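Local structure of uncharacterized protein (2PD2) at residues D9-V13 with A40-L44; E33-H37 with G91-I95; L63-N69 with I85-G91. The protein is of unknown function but belongs to the DsrE/DsrF-like family, some of whose members take part in sulfur transfer. All coordinates share one frame; numbering follows the deposited sequence.

Contact 1. Residues D9-V13 with A40-L44; sequences DFDKV and AIKAL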
ATOM      1  N   ASP A   9       1.700   3.872   8.952  1.00 17.27           N
ATOM      2  CA  ASP A   9       1.800   5.294   9.254  1.00 19.54           C
ATOM      3  C   ASP A   9       0.943   5.696  10.448  1.00 20.14           C
ATOM      4  O   ASP A   9      -0.287   5.620  10.401  1.00 17.98           O
ATOM      5  CB  ASP A   9       1.409   6.113   8.018  1.00 23.51           C
ATOM      6  CG  ASP A   9       2.286   5.803   6.811  1.00 28.38           C
ATOM      7  OD1 ASP A   9       3.524   5.928   6.930  1.00 28.97           O
ATOM      8  OD2 ASP A   9       1.741   5.434   5.745  1.00 36.62           O
ATOM      9  N   PHE A  10       1.599   6.134  11.517  1.00 15.89           N
ATOM     10  CA  PHE A  10       0.882   6.540  12.724  1.00 16.87           C
ATOM     11  C   PHE A  10      -0.182   7.609  12.470  1.00 19.12           C
ATOM     12  O   PHE A  10      -1.280   7.532  13.019  1.00 19.31           O
ATOM     13  CB  PHE A  10       1.861   7.051  13.792  1.00 16.08           C
ATOM     14  CG  PHE A  10       1.190   7.454  15.077  1.00 17.85           C
ATOM     15  CD1 PHE A  10       0.562   6.503  15.873  1.00 16.74           C
ATOM     16  CD2 PHE A  10       1.170   8.786  15.481  1.00 24.90           C
ATOM     17  CE1 PHE A  10      -0.081   6.867  17.058  1.00 22.16           C
ATOM     18  CE2 PHE A  10       0.530   9.165  16.665  1.00 25.76           C
ATOM     19  CZ  PHE A  10      -0.097   8.202  17.454  1.00 24.04           C
ATOM     20  N   ASP A  11       0.133   8.597  11.637  1.00 18.46           N
ATOM     21  CA  ASP A  11      -0.819   9.663  11.369  1.00 26.05           C
ATOM     22  C   ASP A  11      -2.063   9.216  10.609  1.00 25.16           C
ATOM     23  O   ASP A  11      -3.023   9.974  10.496  1.00 26.77           O
ATOM     24  CB  ASP A  11      -0.143  10.822  10.623  1.00 30.57           C
ATOM     25  CG  ASP A  11       0.496  10.392   9.313  1.00 41.42           C
ATOM     26  OD1 ASP A  11       0.955  11.285   8.570  1.00 45.37           O
ATOM     27  OD2 ASP A  11       0.550   9.176   9.027  1.00 46.21           O
ATOM     28  N   LYS A  12      -2.056   7.986  10.105  1.00 24.81           N
ATOM     29  CA  LYS A  12      -3.202   7.474   9.360  1.00 21.33           C
ATOM     30  C   LYS A  12      -3.920   6.343  10.084  1.00 19.12           C
ATOM     31  O   LYS A  12      -4.836   5.732   9.530  1.00 18.64           O
ATOM     32  CB  LYS A  12      -2.760   6.998   7.971  1.00 24.95           C
ATOM     33  CG  LYS A  12      -2.174   8.110   7.108  1.00 36.22           C
ATOM     34  CD  LYS A  12      -1.684   7.594   5.762  1.00 45.56           C
ATOM     35  CE  LYS A  12      -1.061   8.723   4.940  1.00 52.90           C
ATOM     36  NZ  LYS A  12      -0.541   8.259   3.623  1.00 55.12           N
ATOM     37  N   VAL A  13      -3.515   6.067  11.321  1.00 16.63           N
ATOM     38  CA  VAL A  13      -4.142   4.999  12.089  1.00 17.13           C
ATOM     39  C   VAL A  13      -5.643   5.187  12.297  1.00 19.28           C
ATOM     40  O   VAL A  13      -6.419   4.254  12.107  1.00 20.19           O
ATOM     41  CB  VAL A  13      -3.461   4.818  13.459  1.00 18.07           C
ATOM     42  CG1 VAL A  13      -4.294   3.892  14.341  1.00 19.66           C
ATOM     43  CG2 VAL A  13      -2.070   4.221  13.259  1.00 16.98           C
ATOM     44  N   ALA A  40       3.319   3.248  13.137  1.00 15.76           N
ATOM     45  CA  ALA A  40       1.970   2.882  13.544  1.00 14.57           C
ATOM     46  C   ALA A  40       1.950   2.047  14.830  1.00 13.88           C
ATOM     47  O   ALA A  40       0.927   1.966  15.509  1.00 16.51           O
ATOM     48  CB  ALA A  40       1.258   2.137  12.399  1.00 13.11           C
ATOM     49  N   ILE A  41       3.080   1.436  15.177  1.00 16.66           N
ATOM     50  CA  ILE A  41       3.142   0.616  16.388  1.00 16.32           C
ATOM     51  C   ILE A  41       2.717   1.423  17.625  1.00 20.58           C
ATOM     52  O   ILE A  41       2.202   0.868  18.599  1.00 19.18           O
ATOM     53  CB  ILE A  41       4.578   0.065  16.623  1.00 21.87           C
ATOM     54  CG1 ILE A  41       4.572  -0.974  17.743  1.00 22.19           C
ATOM     55  CG2 ILE A  41       5.524   1.203  17.000  1.00 21.33           C
ATOM     56  CD1 ILE A  41       3.835  -2.250  17.385  1.00 25.89           C
ATOM     57  N   LYS A  42       2.921   2.735  17.579  1.00 18.28           N
ATOM     58  CA  LYS A  42       2.572   3.581  18.711  1.00 20.06           C
ATOM     59  C   LYS A  42       1.088   3.532  19.047  1.00 21.74           C
ATOM     60  O   LYS A  42       0.690   3.841  20.170  1.00 20.54           O
ATOM     61  CB  LYS A  42       3.008   5.023  18.453  1.00 22.76           C
ATOM     62  CG  LYS A  42       4.519   5.195  18.416  1.00 20.13           C
ATOM     63  CD  LYS A  42       4.924   6.646  18.214  1.00 26.13           C
ATOM     64  CE  LYS A  42       4.541   7.160  16.837  1.00 25.40           C
ATOM     65  NZ  LYS A  42       4.906   8.603  16.687  1.00 26.13           N
ATOM     66  N   ALA A  43       0.269   3.129  18.081  1.00 20.97           N
ATOM     67  CA  ALA A  43      -1.160   3.050  18.317  1.00 16.74           C
ATOM     68  C   ALA A  43      -1.504   1.923  19.282  1.00 18.72           C
ATOM     69  O   ALA A  43      -2.616   1.881  19.806  1.00 18.32           O
ATOM     70  CB  ALA A  43      -1.912   2.859  16.996  1.00 19.56           C
ATOM     71  N   LEU A  44      -0.563   1.013  19.526  1.00 16.29           N
ATOM     72  CA  LEU A  44      -0.826  -0.100  20.441  1.00 17.54           C
ATOM     73  C   LEU A  44      -0.408   0.193  21.883  1.00 20.36           C
ATOM     74  O   LEU A  44      -0.424  -0.697  22.732  1.00 21.26           O
ATOM     75  CB  LEU A  44      -0.126  -1.381  19.954  1.00 12.63           C
ATOM     76  CG  LEU A  44      -0.493  -1.847  18.542  1.00 13.85           C
ATOM     77  CD1 LEU A  44       0.207  -3.158  18.235  1.00 18.36           C
ATOM     78  CD2 LEU A  44      -1.998  -2.008  18.425  1.00 13.47           C
TER
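The backbone N of F10 is hydrogen-bonded to S39 OG, just ahead of the second segment, and lies 3.7 Å from A40 N. The backbones come closest at this pair, with the CA atoms of F10 and A40 3.9 Å apart; the side chains add two patches. In the outer patch F10 sends its CB toward 40-44, and CG, opposite the backbone N (chi1 -179°), sets the ring beside K42. The lysine comes over one face of it, the two side chains crossing at roughly a right angle. A bend at chi3 (-67°) brings the last part of K42 back above the ring. CE is 4.1 Å from the ring centroid and only 22° off the normal, which identifies a CH-pi contact over the face. NZ of K42 lies farther out, 4.5 Å from the centroid of the F10 ring, and forms an off-centre cation-pi interaction. The aliphatic part also joins in, since K42 CB touches the CD1-CE1 side of the ring. At the ring edge, F10 CE1 is 3.9 Å from A43 N, which donates to A40 O within its own 3-10 turn.

The inner patch is purely apolar. V13 spreads its two methyls over the two alanines: CG1 meets A43 CB at 3.7 Å, while CG2 rests 4.0 Å from A40 CB. Outside the two segments, D9 OD2 pairs in a salt bridge with K12 of the second subunit, and K12 NZ likewise with D9 of the third subunit, which places segment 9-13 at the trimer interface. Within the chain, the two segments follow neighbouring parallel strands, 2-7 and 31-36. V13 opens helix 13-26 and packs, like A40, on I7 of strand 2-7, whereas I41 leans on helix 68-73.

Contact 2. Residues E33-H37 with G91-I95; sequences EVVLH and GVGEI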
ATOM      1  N   GLU A  33      -6.490 -10.228  10.323  1.00 17.23           N
ATOM      2  CA  GLU A  33      -5.289 -10.056  11.131  1.00 17.03           C
ATOM      3  C   GLU A  33      -4.716  -8.696  10.750  1.00 17.11           C
ATOM      4  O   GLU A  33      -4.456  -8.428   9.579  1.00 18.50           O
ATOM      5  CB  GLU A  33      -4.227 -11.121  10.844  1.00 17.79           C
ATOM      6  CG  GLU A  33      -2.935 -10.846  11.619  1.00 15.57           C
ATOM      7  CD  GLU A  33      -1.832 -11.858  11.348  1.00 18.15           C
ATOM      8  OE1 GLU A  33      -2.143 -13.041  11.112  1.00 15.56           O
ATOM      9  OE2 GLU A  33      -0.647 -11.472  11.393  1.00 20.59           O
ATOM     10  N   VAL A  34      -4.533  -7.833  11.734  1.00 15.30           N
ATOM     11  CA  VAL A  34      -3.994  -6.513  11.463  1.00 15.97           C
ATOM     12  C   VAL A  34      -2.577  -6.422  11.997  1.00 15.34           C
ATOM     13  O   VAL A  34      -2.339  -6.620  13.190  1.00 16.39           O
ATOM     14  CB  VAL A  34      -4.838  -5.411  12.122  1.00 18.01           C
ATOM     15  CG1 VAL A  34      -4.305  -4.043  11.706  1.00 14.93           C
ATOM     16  CG2 VAL A  34      -6.303  -5.562  11.721  1.00 17.34           C
ATOM     17  N   VAL A  35      -1.644  -6.114  11.107  1.00 14.98           N
ATOM     18  CA  VAL A  35      -0.235  -5.988  11.469  1.00 13.37           C
ATOM     19  C   VAL A  35       0.207  -4.524  11.463  1.00 17.79           C
ATOM     20  O   VAL A  35       0.192  -3.867  10.416  1.00 14.53           O
ATOM     21  CB  VAL A  35       0.659  -6.757  10.470  1.00 15.09           C
ATOM     22  CG1 VAL A  35       2.140  -6.535  10.811  1.00 14.90           C
ATOM     23  CG2 VAL A  35       0.308  -8.238  10.489  1.00 14.52           C
ATOM     24  N   LEU A  36       0.600  -4.012  12.626  1.00 15.79           N
ATOM     25  CA  LEU A  36       1.067  -2.632  12.702  1.00 16.60           C
ATOM     26  C   LEU A  36       2.585  -2.579  12.838  1.00 17.49           C
ATOM     27  O   LEU A  36       3.163  -3.250  13.699  1.00 13.56           O
ATOM     28  CB  LEU A  36       0.408  -1.896  13.872  1.00 16.91           C
ATOM     29  CG  LEU A  36      -1.125  -1.781  13.826  1.00 14.43           C
ATOM     30  CD1 LEU A  36      -1.757  -3.063  14.369  1.00 16.50           C
ATOM     31  CD2 LEU A  36      -1.576  -0.600  14.657  1.00 17.04           C
ATOM     32  N   HIS A  37       3.230  -1.806  11.963  1.00 14.57           N
ATOM     33  CA  HIS A  37       4.672  -1.656  12.014  1.00 17.09           C
ATOM     34  C   HIS A  37       5.100  -0.223  11.732  1.00 16.66           C
ATOM     35  O   HIS A  37       4.257   0.661  11.517  1.00 15.84           O
ATOM     36  CB  HIS A  37       5.383  -2.658  11.083  1.00 16.37           C
ATOM     37  CG  HIS A  37       5.120  -2.453   9.622  1.00 18.68           C
ATOM     38  ND1 HIS A  37       6.124  -2.152   8.728  1.00 19.20           N
ATOM     39  CD2 HIS A  37       3.987  -2.579   8.888  1.00 18.94           C
ATOM     40  CE1 HIS A  37       5.624  -2.098   7.506  1.00 19.91           C
ATOM     41  NE2 HIS A  37       4.331  -2.358   7.576  1.00 18.16           N
ATOM     42  N   GLY A  91       7.123  -7.324  11.283  1.00 18.16           N
ATOM     43  CA  GLY A  91       5.798  -7.039  10.770  1.00 18.20           C
ATOM     44  C   GLY A  91       5.719  -7.340   9.290  1.00 18.64           C
ATOM     45  O   GLY A  91       4.746  -7.932   8.821  1.00 16.96           O
ATOM     46  N   VAL A  92       6.751  -6.944   8.552  1.00 16.58           N
ATOM     47  CA  VAL A  92       6.786  -7.179   7.115  1.00 17.14           C
ATOM     48  C   VAL A  92       6.945  -8.669   6.818  1.00 19.08           C
ATOM     49  O   VAL A  92       6.396  -9.168   5.843  1.00 15.09           O
ATOM     50  CB  VAL A  92       7.919  -6.362   6.445  1.00 17.27           C
ATOM     51  CG1 VAL A  92       7.611  -4.876   6.576  1.00 11.98           C
ATOM     52  CG2 VAL A  92       9.261  -6.671   7.096  1.00 17.26           C
ATOM     53  N   GLY A  93       7.684  -9.379   7.665  1.00 17.03           N
ATOM     54  CA  GLY A  93       7.844 -10.810   7.465  1.00 16.62           C
ATOM     55  C   GLY A  93       6.510 -11.521   7.654  1.00 21.09           C
ATOM     56  O   GLY A  93       6.191 -12.474   6.941  1.00 17.37           O
ATOM     57  N   GLU A  94       5.727 -11.057   8.625  1.00 20.23           N
ATOM     58  CA  GLU A  94       4.414 -11.632   8.904  1.00 18.24           C
ATOM     59  C   GLU A  94       3.474 -11.371   7.723  1.00 16.90           C
ATOM     60  O   GLU A  94       2.761 -12.268   7.263  1.00 19.09           O
ATOM     61  CB  GLU A  94       3.834 -11.003  10.177  1.00 19.04           C
ATOM     62  CG  GLU A  94       2.394 -11.406  10.497  1.00 19.97           C
ATOM     63  CD  GLU A  94       2.264 -12.844  10.974  1.00 22.00           C
ATOM     64  OE1 GLU A  94       3.269 -13.582  10.935  1.00 23.27           O
ATOM     65  OE2 GLU A  94       1.151 -13.239  11.385  1.00 22.28           O
ATOM     66  N   ILE A  95       3.480 -10.134   7.236  1.00 14.61           N
ATOM     67  CA  ILE A  95       2.632  -9.739   6.117  1.00 16.89           C
ATOM     68  C   ILE A  95       2.927 -10.612   4.898  1.00 17.10           C
ATOM     69  O   ILE A  95       2.014 -11.122   4.244  1.00 16.22           O
ATOM     70  CB  ILE A  95       2.851  -8.235   5.791  1.00 17.65           C
ATOM     71  CG1 ILE A  95       2.246  -7.377   6.914  1.00 15.33           C
ATOM     72  CG2 ILE A  95       2.232  -7.884   4.448  1.00 14.08           C
ATOM     73  CD1 ILE A  95       2.632  -5.898   6.861  1.00 14.54           C
TER
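G91, the first residue of its helix, meets strand 33-36 and H37 with backbone alone: its CA is 4.4 Å from H37 CB, and its carbonyl oxygen lies 3.6 Å from V35 CG1. Lacking a side chain, it lets the start of the helix come close to the end of the strand. One residue on, V92 brings CG1 to 3.5 Å from H37 CE1, obliquely to the imidazole. The ring reaches this methyl because H37 CG stands between the backbone N and the carbonyl carbon (chi1 66°). V92 itself continues onto L23 of the second subunit.

E94 runs toward the strand and bends at chi2 (72°), laying CG against V35 CG2 at 3.8 Å. Its OE2 is 2.5 Å from E33 OE2. Oxygens that close suggest that one of the two acids holds a proton, which would ease the meeting of like charges. I95, a turn after G91, sets CG1 3.9 Å from V35 CB. Its CD1 reaches on to H37 NE2 at 4.0 Å, crossing the histidine at about a right angle. That nitrogen is hydrogen-bonded to Q6 NE2 of strand 2-7, and L108 of the second subunit packs on the same histidine.

V35 thus packs against G91, E94 and I95 of the helix. The short axes pass 8.5 Å apart and run roughly antiparallel (151°), the usual packing of a connecting helix on a parallel sheet in an alpha/beta sandwich.

Contact 3. Residues L63-N69 with I85-G91; sequences LIVGCEN and IKIVTSG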
ATOM      1  N   LEU A  63      -7.486 -10.371  14.988  1.00 15.20           N
ATOM      2  CA  LEU A  63      -6.136 -10.556  15.518  1.00 14.68           C
ATOM      3  C   LEU A  63      -5.308  -9.289  15.330  1.00 16.37           C
ATOM      4  O   LEU A  63      -5.073  -8.856  14.193  1.00 16.70           O
ATOM      5  CB  LEU A  63      -5.446 -11.734  14.810  1.00 16.19           C
ATOM      6  CG  LEU A  63      -4.005 -12.065  15.222  1.00 20.01           C
ATOM      7  CD1 LEU A  63      -3.953 -12.362  16.729  1.00 13.81           C
ATOM      8  CD2 LEU A  63      -3.505 -13.271  14.419  1.00 19.69           C
ATOM      9  N   ILE A  64      -4.872  -8.695  16.438  1.00 15.79           N
ATOM     10  CA  ILE A  64      -4.070  -7.470  16.393  1.00 17.70           C
ATOM     11  C   ILE A  64      -2.613  -7.829  16.650  1.00 18.30           C
ATOM     12  O   ILE A  64      -2.274  -8.350  17.709  1.00 20.78           O
ATOM     13  CB  ILE A  64      -4.533  -6.441  17.453  1.00 16.15           C
ATOM     14  CG1 ILE A  64      -6.019  -6.114  17.259  1.00 16.19           C
ATOM     15  CG2 ILE A  64      -3.695  -5.174  17.341  1.00 16.22           C
ATOM     16  CD1 ILE A  64      -6.375  -5.583  15.861  1.00 14.72           C
ATOM     17  N   VAL A  65      -1.752  -7.531  15.679  1.00 14.67           N
ATOM     18  CA  VAL A  65      -0.337  -7.874  15.770  1.00 15.18           C
ATOM     19  C   VAL A  65       0.615  -6.683  15.671  1.00 17.48           C
ATOM     20  O   VAL A  65       0.476  -5.833  14.792  1.00 15.42           O
ATOM     21  CB  VAL A  65       0.022  -8.901  14.657  1.00 20.24           C
ATOM     22  CG1 VAL A  65       1.517  -9.131  14.600  1.00 17.11           C
ATOM     23  CG2 VAL A  65      -0.698 -10.217  14.920  1.00 21.21           C
ATOM     24  N   GLY A  66       1.592  -6.640  16.572  1.00 16.77           N
ATOM     25  CA  GLY A  66       2.569  -5.563  16.561  1.00 18.41           C
ATOM     26  C   GLY A  66       3.949  -6.060  16.160  1.00 19.12           C
ATOM     27  O   GLY A  66       4.348  -7.169  16.524  1.00 22.01           O
ATOM     28  N   CYS A  67       4.682  -5.240  15.411  1.00 19.82           N
ATOM     29  CA  CYS A  67       6.025  -5.590  14.950  1.00 18.07           C
ATOM     30  C   CYS A  67       7.098  -5.346  16.014  1.00 19.04           C
ATOM     31  O   CYS A  67       7.243  -4.230  16.510  1.00 20.46           O
ATOM     32  CB  CYS A  67       6.365  -4.785  13.690  1.00 15.95           C
ATOM     33  SG  CYS A  67       8.105  -4.873  13.190  1.00 17.95           S
ATOM     34  N   GLU A  68       7.851  -6.391  16.352  1.00 19.95           N
ATOM     35  CA  GLU A  68       8.919  -6.296  17.354  1.00 20.05           C
ATOM     36  C   GLU A  68      10.011  -5.316  16.924  1.00 19.78           C
ATOM     37  O   GLU A  68      10.499  -4.532  17.735  1.00 20.02           O
ATOM     38  CB  GLU A  68       9.532  -7.679  17.602  1.00 26.39           C
ATOM     39  CG  GLU A  68      10.786  -7.701  18.474  1.00 36.90           C
ATOM     40  CD  GLU A  68      10.508  -7.389  19.928  1.00 47.38           C
ATOM     41  OE1 GLU A  68       9.601  -8.019  20.512  1.00 53.57           O
ATOM     42  OE2 GLU A  68      11.205  -6.521  20.495  1.00 56.17           O
ATOM     43  N   ASN A  69      10.403  -5.363  15.652  1.00 19.11           N
ATOM     44  CA  ASN A  69      11.428  -4.442  15.162  1.00 20.10           C
ATOM     45  C   ASN A  69      10.982  -3.005  15.379  1.00 19.50           C
ATOM     46  O   ASN A  69      11.774  -2.148  15.775  1.00 18.05           O
ATOM     47  CB  ASN A  69      11.704  -4.652  13.670  1.00 21.69           C
ATOM     48  CG  ASN A  69      12.495  -5.912  13.395  1.00 30.23           C
ATOM     49  OD1 ASN A  69      13.442  -6.237  14.119  1.00 32.07           O
ATOM     50  ND2 ASN A  69      12.128  -6.621  12.335  1.00 22.12           N
ATOM     51  N   ILE A  85      -2.278  -8.139  22.944  1.00 30.86           N
ATOM     52  CA  ILE A  85      -1.655  -7.850  21.662  1.00 28.93           C
ATOM     53  C   ILE A  85      -0.626  -8.940  21.359  1.00 26.19           C
ATOM     54  O   ILE A  85       0.175  -9.289  22.222  1.00 28.37           O
ATOM     55  CB  ILE A  85      -0.906  -6.482  21.703  1.00 27.67           C
ATOM     56  CG1 ILE A  85      -1.910  -5.325  21.703  1.00 26.08           C
ATOM     57  CG2 ILE A  85       0.065  -6.375  20.544  1.00 31.20           C
ATOM     58  CD1 ILE A  85      -2.881  -5.349  20.567  1.00 25.72           C
ATOM     59  N   LYS A  86      -0.648  -9.488  20.149  1.00 25.23           N
ATOM     60  CA  LYS A  86       0.344 -10.493  19.777  1.00 25.20           C
ATOM     61  C   LYS A  86       1.480  -9.738  19.108  1.00 25.85           C
ATOM     62  O   LYS A  86       1.268  -8.665  18.549  1.00 24.05           O
ATOM     63  CB  LYS A  86      -0.232 -11.532  18.809  1.00 24.51           C
ATOM     64  CG  LYS A  86      -1.055 -12.618  19.486  1.00 27.67           C
ATOM     65  CD  LYS A  86      -2.202 -12.006  20.270  1.00 26.54           C
ATOM     66  CE  LYS A  86      -3.166 -13.049  20.768  1.00 28.88           C
ATOM     67  NZ  LYS A  86      -4.262 -12.407  21.541  1.00 28.91           N
ATOM     68  N   ILE A  87       2.683 -10.294  19.186  1.00 25.55           N
ATOM     69  CA  ILE A  87       3.862  -9.675  18.601  1.00 24.04           C
ATOM     70  C   ILE A  87       4.569 -10.661  17.677  1.00 25.09           C
ATOM     71  O   ILE A  87       4.603 -11.854  17.956  1.00 23.82           O
ATOM     72  CB  ILE A  87       4.858  -9.256  19.707  1.00 28.90           C
ATOM     73  CG1 ILE A  87       4.234  -8.170  20.585  1.00 30.49           C
ATOM     74  CG2 ILE A  87       6.156  -8.777  19.091  1.00 28.27           C
ATOM     75  CD1 ILE A  87       5.014  -7.901  21.856  1.00 36.48           C
ATOM     76  N   VAL A  88       5.120 -10.163  16.574  1.00 20.56           N
ATOM     77  CA  VAL A  88       5.869 -11.011  15.655  1.00 19.17           C
ATOM     78  C   VAL A  88       7.255 -10.403  15.532  1.00 18.57           C
ATOM     79  O   VAL A  88       7.440  -9.210  15.785  1.00 16.60           O
ATOM     80  CB  VAL A  88       5.209 -11.102  14.252  1.00 19.59           C
ATOM     81  CG1 VAL A  88       3.871 -11.801  14.365  1.00 15.92           C
ATOM     82  CG2 VAL A  88       5.050  -9.709  13.640  1.00 16.26           C
ATOM     83  N   THR A  89       8.233 -11.222  15.162  1.00 20.49           N
ATOM     84  CA  THR A  89       9.605 -10.749  15.037  1.00 21.69           C
ATOM     85  C   THR A  89       9.718  -9.621  14.018  1.00 21.65           C
ATOM     86  O   THR A  89      10.452  -8.650  14.227  1.00 21.41           O
ATOM     87  CB  THR A  89      10.563 -11.901  14.625  1.00 27.67           C
ATOM     88  OG1 THR A  89      10.190 -12.400  13.336  1.00 26.57           O
ATOM     89  CG2 THR A  89      10.493 -13.042  15.631  1.00 29.97           C
ATOM     90  N   SER A  90       8.979  -9.751  12.921  1.00 21.18           N
ATOM     91  CA  SER A  90       8.988  -8.758  11.855  1.00 18.91           C
ATOM     92  C   SER A  90       7.581  -8.568  11.305  1.00 18.04           C
ATOM     93  O   SER A  90       6.920  -9.532  10.920  1.00 16.28           O
ATOM     94  CB  SER A  90       9.927  -9.220  10.735  1.00 21.82           C
ATOM     95  OG  SER A  90       9.800  -8.419   9.578  1.00 30.29           O
ATOM     96  N   GLY A  91       7.123  -7.324  11.283  1.00 18.16           N
ATOM     97  CA  GLY A  91       5.798  -7.039  10.770  1.00 18.20           C
ATOM     98  C   GLY A  91       5.719  -7.340   9.290  1.00 18.64           C
ATOM     99  O   GLY A  91       4.746  -7.932   8.821  1.00 16.96           O
TER
HETATM  100  O   HOH W   1      12.511  -8.861  16.116  1.00 40.07           O
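This is a parallel strand pairing at one side of the sheet, joining strand 63-67 to strand 86-88, the outermost strand there within the chain. V65 faces K86, G66 faces I87 and C67 faces V88. The bonds alternate as parallel pairing requires: K86 N donates to I64 O, G66 N to K86 O at 2.8 Å, and V88 N to G66 O. E68 N then continues the series just beyond the strand with a 2.9 Å bond to V88 O. CA-H...O contacts from V65 to K86 O and from I87 to G66 O supplement it.

Side chains add to the pairing. V65 CG1, placed opposite the backbone N (chi1 172°), touches V88 CG1 at 3.6 Å, on the same face as C67. Beside them L63 crosses the aliphatic chain of K86 at about a right angle, CD1 meeting CG and CD. At the start of the pairing I64 CG2 and I85 CD1 are only 3.3 Å apart, tighter than usual for two carbons.

Where the strands end, C67 SG accepts a weak bond from G91 N at 3.3 Å and also caps the helix that starts at E68. The missing side chain of G91 leaves room for the cysteine CB. A water donates to T89 O at 2.8 Å and weakly to N69 OD1. T89 OG1 itself is bound by D26 of the second subunit.

S90 OG likewise caps its own helix, through G93 N. Helices 68-73 and 91-100 thus both start where neighbouring parallel strands end; the second follows strand 86-88, and the first lies in the beta-alpha-beta unit of strand 63-67, helix 68-73 and strand 86-88.

From the N terminus, the loop after strand 2-7 comes first; contact 1 closes on it when 40-44 arrives, having enclosed helix 13-26 and strand 31-36. Segment 33-37 lies inside that span, but its partner 91-95 comes much later, so contacts 1 and 2 cross. Contact 3 opens after contact 1 has closed and is nested within the long loop of contact 2, with G91 belonging to both. Strands 31-36 and 63-67 are neighbours, and V34 with V65 carries the sheet from one contact to the next. I41 and L44 pack on L36, I64 and G66, tying the contact 1 loop to the same sheet.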